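Local coordinates for protein putative thioesterase (PDB 3HDU) that probably hydrolyses thioesters, as a hotdog-fold member of the thioesterase superfamily, at residues A69-F82 with N125-L139. Sequence-based numbering, arbitrary orientation.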
loop_
_atom_site.group_PDB
_atom_site.type_symbol
_atom_site.label_atom_id
_atom_site.label_comp_id
_atom_site.label_asym_id
_atom_site.label_seq_id
_atom_site.Cartn_x
_atom_site.Cartn_y
_atom_site.Cartn_z
ATOM N N ALA A 69 5.304 -12.341 -16.549
ATOM C CA ALA A 69 4.535 -11.814 -17.689
ATOM C C ALA A 69 4.095 -10.360 -17.475
ATOM O O ALA A 69 4.200 -9.541 -18.391
ATOM C CB ALA A 69 3.317 -12.688 -17.972
ATOM N N ILE A 70 3.603 -10.061 -16.268
ATOM C CA ILE A 70 3.197 -8.698 -15.875
ATOM C C ILE A 70 4.409 -7.745 -15.884
ATOM O O ILE A 70 4.313 -6.631 -16.407
ATOM C CB ILE A 70 2.457 -8.693 -14.489
ATOM C CG1 ILE A 70 1.061 -9.311 -14.650
ATOM C CG2 ILE A 70 2.331 -7.281 -13.913
ATOM C CD1 ILE A 70 0.289 -9.504 -13.354
ATOM N N ASP A 71 5.532 -8.208 -15.329
ATOM C CA ASP A 71 6.782 -7.443 -15.289
ATOM C C ASP A 71 7.329 -7.150 -16.693
ATOM O O ASP A 71 7.837 -6.051 -16.938
ATOM C CB ASP A 71 7.847 -8.186 -14.459
ATOM C CG ASP A 71 9.089 -7.336 -14.181
ATOM O OD1 ASP A 71 8.953 -6.124 -13.924
ATOM O OD2 ASP A 71 10.206 -7.888 -14.198
HETATM N N MSE A 72 7.241 -8.138 -17.589
HETATM C CA MSE A 72 7.679 -7.988 -18.985
HETATM C C MSE A 72 6.782 -7.027 -19.762
HETATM O O MSE A 72 7.290 -6.192 -20.515
HETATM C CB MSE A 72 7.728 -9.344 -19.703
HETATM C CG MSE A 72 8.838 -10.274 -19.221
HETATM SE SE MSE A 72 10.622 -9.616 -19.610
HETATM C CE MSE A 72 10.518 -9.537 -21.535
ATOM N N THR A 73 5.461 -7.168 -19.591
ATOM C CA THR A 73 4.473 -6.284 -20.224
ATOM C C THR A 73 4.689 -4.844 -19.755
ATOM O O THR A 73 4.701 -3.920 -20.577
ATOM C CB THR A 73 3.009 -6.730 -19.930
ATOM O OG1 THR A 73 2.818 -8.078 -20.367
ATOM C CG2 THR A 73 1.994 -5.834 -20.636
ATOM N N ALA A 74 4.877 -4.678 -18.443
ATOM C CA ALA A 74 5.153 -3.364 -17.835
ATOM C C ALA A 74 6.462 -2.749 -18.361
ATOM O O ALA A 74 6.525 -1.546 -18.618
ATOM C CB ALA A 74 5.192 -3.474 -16.312
ATOM N N GLY A 75 7.486 -3.584 -18.521
ATOM C CA GLY A 75 8.783 -3.157 -19.059
ATOM C C GLY A 75 8.706 -2.607 -20.474
ATOM O O GLY A 75 9.360 -1.607 -20.784
ATOM N N LEU A 76 7.908 -3.260 -21.320
ATOM C CA LEU A 76 7.656 -2.809 -22.693
ATOM C C LEU A 76 6.843 -1.508 -22.698
ATOM O O LEU A 76 7.134 -0.617 -23.491
ATOM C CB LEU A 76 6.932 -3.895 -23.500
ATOM C CG LEU A 76 6.603 -3.638 -24.977
ATOM C CD1 LEU A 76 7.835 -3.231 -25.756
ATOM C CD2 LEU A 76 5.966 -4.871 -25.590
ATOM N N ALA A 77 5.823 -1.413 -21.837
ATOM C CA ALA A 77 5.009 -0.189 -21.705
ATOM C C ALA A 77 5.855 0.991 -21.206
ATOM O O ALA A 77 5.666 2.123 -21.666
ATOM C CB ALA A 77 3.815 -0.414 -20.784
ATOM N N ALA A 78 6.773 0.712 -20.269
ATOM C CA ALA A 78 7.736 1.701 -19.748
ATOM C C ALA A 78 8.605 2.252 -20.886
ATOM O O ALA A 78 8.738 3.468 -21.019
ATOM C CB ALA A 78 8.618 1.086 -18.655
ATOM N N PHE A 79 9.160 1.348 -21.700
ATOM C CA PHE A 79 9.964 1.695 -22.890
ATOM C C PHE A 79 9.232 2.635 -23.860
ATOM O O PHE A 79 9.816 3.617 -24.328
ATOM C CB PHE A 79 10.409 0.415 -23.635
ATOM C CG PHE A 79 11.005 0.666 -24.997
ATOM C CD1 PHE A 79 12.337 1.052 -25.126
ATOM C CD2 PHE A 79 10.226 0.516 -26.157
ATOM C CE1 PHE A 79 12.892 1.291 -26.393
ATOM C CE2 PHE A 79 10.770 0.755 -27.429
ATOM C CZ PHE A 79 12.109 1.141 -27.548
HETATM N N MSE A 80 7.971 2.310 -24.164
HETATM C CA MSE A 80 7.139 3.116 -25.082
HETATM C C MSE A 80 6.831 4.515 -24.552
HETATM O O MSE A 80 6.664 5.447 -25.344
HETATM C CB MSE A 80 5.833 2.392 -25.445
HETATM C CG MSE A 80 6.038 1.102 -26.214
HETATM SE SE MSE A 80 6.849 1.358 -27.947
HETATM C CE MSE A 80 7.406 -0.446 -28.230
ATOM N N GLY A 81 6.753 4.649 -23.228
ATOM C CA GLY A 81 6.556 5.934 -22.575
ATOM C C GLY A 81 7.814 6.781 -22.664
ATOM O O GLY A 81 7.747 7.931 -23.096
ATOM N N PHE A 82 8.956 6.206 -22.273
ATOM C CA PHE A 82 10.246 6.921 -22.293
ATOM C C PHE A 82 10.732 7.330 -23.689
ATOM O O PHE A 82 11.256 8.434 -23.848
ATOM C CB PHE A 82 11.361 6.125 -21.590
ATOM C CG PHE A 82 11.219 6.039 -20.092
ATOM C CD1 PHE A 82 11.262 7.193 -19.309
ATOM C CD2 PHE A 82 11.126 4.796 -19.447
ATOM C CE1 PHE A 82 11.155 7.123 -17.905
ATOM C CE2 PHE A 82 11.026 4.709 -18.045
ATOM C CZ PHE A 82 11.044 5.879 -17.271
ATOM N N ASN A 125 0.261 2.688 -19.547
ATOM C CA ASN A 125 1.235 3.626 -18.971
ATOM C C ASN A 125 0.437 4.770 -18.323
ATOM O O ASN A 125 -0.086 5.638 -19.022
ATOM C CB ASN A 125 2.227 4.113 -20.045
ATOM C CG ASN A 125 3.507 4.728 -19.452
ATOM O OD1 ASN A 125 3.466 5.526 -18.515
ATOM N ND2 ASN A 125 4.649 4.365 -20.024
ATOM N N VAL A 126 0.332 4.736 -16.989
ATOM C CA VAL A 126 -0.442 5.720 -16.208
ATOM C C VAL A 126 0.205 7.103 -16.295
ATOM O O VAL A 126 -0.445 8.065 -16.719
ATOM C CB VAL A 126 -0.603 5.289 -14.712
ATOM C CG1 VAL A 126 -1.366 6.346 -13.903
ATOM C CG2 VAL A 126 -1.320 3.956 -14.615
ATOM N N ARG A 127 1.467 7.190 -15.874
ATOM C CA ARG A 127 2.252 8.434 -15.978
ATOM C C ARG A 127 3.725 8.072 -16.224
ATOM O O ARG A 127 4.215 7.058 -15.704
ATOM C CB ARG A 127 2.090 9.336 -14.722
ATOM C CG ARG A 127 3.194 9.240 -13.619
ATOM C CD ARG A 127 2.834 9.957 -12.314
ATOM N NE ARG A 127 2.200 9.055 -11.340
ATOM C CZ ARG A 127 2.839 8.267 -10.457
ATOM N NH1 ARG A 127 4.181 8.220 -10.377
ATOM N NH2 ARG A 127 2.118 7.501 -9.629
ATOM N N THR A 128 4.401 8.890 -17.029
ATOM C CA THR A 128 5.835 8.758 -17.288
ATOM C C THR A 128 6.446 10.085 -16.842
ATOM O O THR A 128 6.224 11.118 -17.484
ATOM C CB THR A 128 6.155 8.471 -18.779
ATOM O OG1 THR A 128 5.514 7.258 -19.183
ATOM C CG2 THR A 128 7.663 8.319 -19.000
ATOM N N GLY A 129 7.161 10.056 -15.715
ATOM C CA GLY A 129 7.862 11.230 -15.196
ATOM C C GLY A 129 9.208 11.358 -15.887
ATOM O O GLY A 129 9.392 10.880 -17.013
ATOM N N ASN A 130 10.157 11.998 -15.215
ATOM C CA ASN A 130 11.505 12.177 -15.759
ATOM C C ASN A 130 12.260 10.839 -15.728
ATOM O O ASN A 130 12.735 10.365 -16.765
ATOM C CB ASN A 130 12.257 13.273 -14.980
ATOM C CG ASN A 130 13.634 13.583 -15.550
ATOM O OD1 ASN A 130 13.879 13.445 -16.751
ATOM N ND2 ASN A 130 14.537 14.033 -14.683
ATOM N N LYS A 131 12.322 10.234 -14.542
ATOM C CA LYS A 131 13.031 8.973 -14.304
ATOM C C LYS A 131 12.168 7.756 -13.958
ATOM O O LYS A 131 12.698 6.655 -13.967
ATOM C CB LYS A 131 14.062 9.193 -13.185
ATOM C CG LYS A 131 15.209 10.147 -13.539
ATOM C CD LYS A 131 16.162 9.518 -14.559
ATOM C CE LYS A 131 17.319 10.430 -14.905
ATOM N NZ LYS A 131 18.274 9.738 -15.812
ATOM N N VAL A 132 10.869 7.939 -13.679
ATOM C CA VAL A 132 9.969 6.849 -13.259
ATOM C C VAL A 132 8.769 6.698 -14.196
ATOM O O VAL A 132 8.159 7.692 -14.573
ATOM C CB VAL A 132 9.440 7.088 -11.814
ATOM C CG1 VAL A 132 8.543 5.933 -11.349
ATOM C CG2 VAL A 132 10.598 7.278 -10.843
ATOM N N ALA A 133 8.453 5.449 -14.554
ATOM C CA ALA A 133 7.302 5.086 -15.388
ATOM C C ALA A 133 6.422 4.143 -14.566
ATOM O O ALA A 133 6.878 3.060 -14.193
ATOM C CB ALA A 133 7.761 4.392 -16.654
ATOM N N VAL A 134 5.193 4.568 -14.258
ATOM C CA VAL A 134 4.230 3.762 -13.487
ATOM C C VAL A 134 3.262 3.131 -14.484
ATOM O O VAL A 134 2.617 3.849 -15.255
ATOM C CB VAL A 134 3.472 4.625 -12.446
ATOM C CG1 VAL A 134 2.402 3.813 -11.718
ATOM C CG2 VAL A 134 4.455 5.204 -11.446
ATOM N N ILE A 135 3.177 1.797 -14.465
ATOM C CA ILE A 135 2.319 1.024 -15.373
ATOM C C ILE A 135 1.280 0.220 -14.586
ATOM O O ILE A 135 1.606 -0.381 -13.553
ATOM C CB ILE A 135 3.148 0.030 -16.253
ATOM C CG1 ILE A 135 4.129 0.777 -17.170
ATOM C CG2 ILE A 135 2.237 -0.846 -17.117
ATOM C CD1 ILE A 135 5.408 1.191 -16.504
ATOM N N ARG A 136 0.041 0.231 -15.081
ATOM C CA ARG A 136 -1.056 -0.576 -14.542
ATOM C C ARG A 136 -1.282 -1.684 -15.578
ATOM O O ARG A 136 -1.357 -1.396 -16.776
ATOM C CB ARG A 136 -2.320 0.267 -14.341
ATOM N N THR A 137 -1.356 -2.940 -15.129
ATOM C CA THR A 137 -1.564 -4.092 -16.025
ATOM C C THR A 137 -2.784 -4.935 -15.671
ATOM O O THR A 137 -3.221 -4.959 -14.523
ATOM C CB THR A 137 -0.338 -5.025 -16.054
ATOM O OG1 THR A 137 -0.064 -5.498 -14.732
ATOM C CG2 THR A 137 0.870 -4.297 -16.596
ATOM N N GLU A 138 -3.331 -5.603 -16.685
ATOM C CA GLU A 138 -4.442 -6.539 -16.534
ATOM C C GLU A 138 -4.050 -7.803 -17.280
ATOM O O GLU A 138 -3.744 -7.724 -18.465
ATOM C CB GLU A 138 -5.729 -5.987 -17.140
ATOM C CG GLU A 138 -6.235 -4.696 -16.523
ATOM C CD GLU A 138 -7.520 -4.195 -17.169
ATOM O OE1 GLU A 138 -8.156 -4.937 -17.946
ATOM O OE2 GLU A 138 -7.913 -3.044 -16.894
ATOM N N LEU A 139 -4.047 -8.945 -16.589
ATOM C CA LEU A 139 -3.712 -10.229 -17.184
ATOM C C LEU A 139 -4.963 -11.107 -17.225
ATOM O O LEU A 139 -5.623 -11.291 -16.191
ATOM C CB LEU A 139 -2.576 -10.895 -16.413
ATOM C CG LEU A 139 -1.939 -12.124 -17.086
ATOM C CD1 LEU A 139 -0.455 -12.253 -16.750
ATOM C CD2 LEU A 139 -2.682 -13.394 -16.739
#
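I135 reaches from strand 132-139 into a row of alanines on helix 69-82. Its CG1 lies 3.8 Å from CB of A77, its CG2 meets A74 CB, and its CD1 ends against CB of A78. This is the hotdog fold: the long helix 58-85 packs on the antiparallel sheet. The axis of its 69-82 part comes within 8.4 Å of that of strand 132-139, at 132°. The small alanines let helix and strand come close; the CB atoms of A78 and A133 lie 4.0 Å apart. At one end L139 CD1 fits against A69 CB and I70 CG1, and I70 CG2 lies 3.1 Å from T137 OG1. V108 on strand 101-110 packs on I70, and V152 on the adjacent strand 146-156 packs on A74. At the other end the F82 ring meets the turn 129-131 and the strand ends beside it obliquely, with CE2 3.6 Å from A133 CB and CD1 against T128 CG2.

The part around G81, N125 and T128 is polar but also close-packed. G81 CA lies 3.6 Å from N125 ND2, which leaves no room for a side chain. N125 extends its side chain away from its own amide nitrogen (chi1 -162°), which carries ND2 to A77 O at 3.0 Å. The donor stands above the carbonyl plane, on the face opposite G81 N, which binds the same oxygen. T128 OG1 donates to N125 OD1 at 2.8 Å and probably limits rotation of the amide. Replacing N125 with a leucine would probably cost A77 O its second donor and leave the T128 hydroxyl without this acceptor. The loose, solvent side lies beyond F82, where N130 and K131 turn outward to a second subunit. The chemistry implies a mainly apolar helix-sheet core, with one N125 amide bonding the helix backbone to strand 118-128.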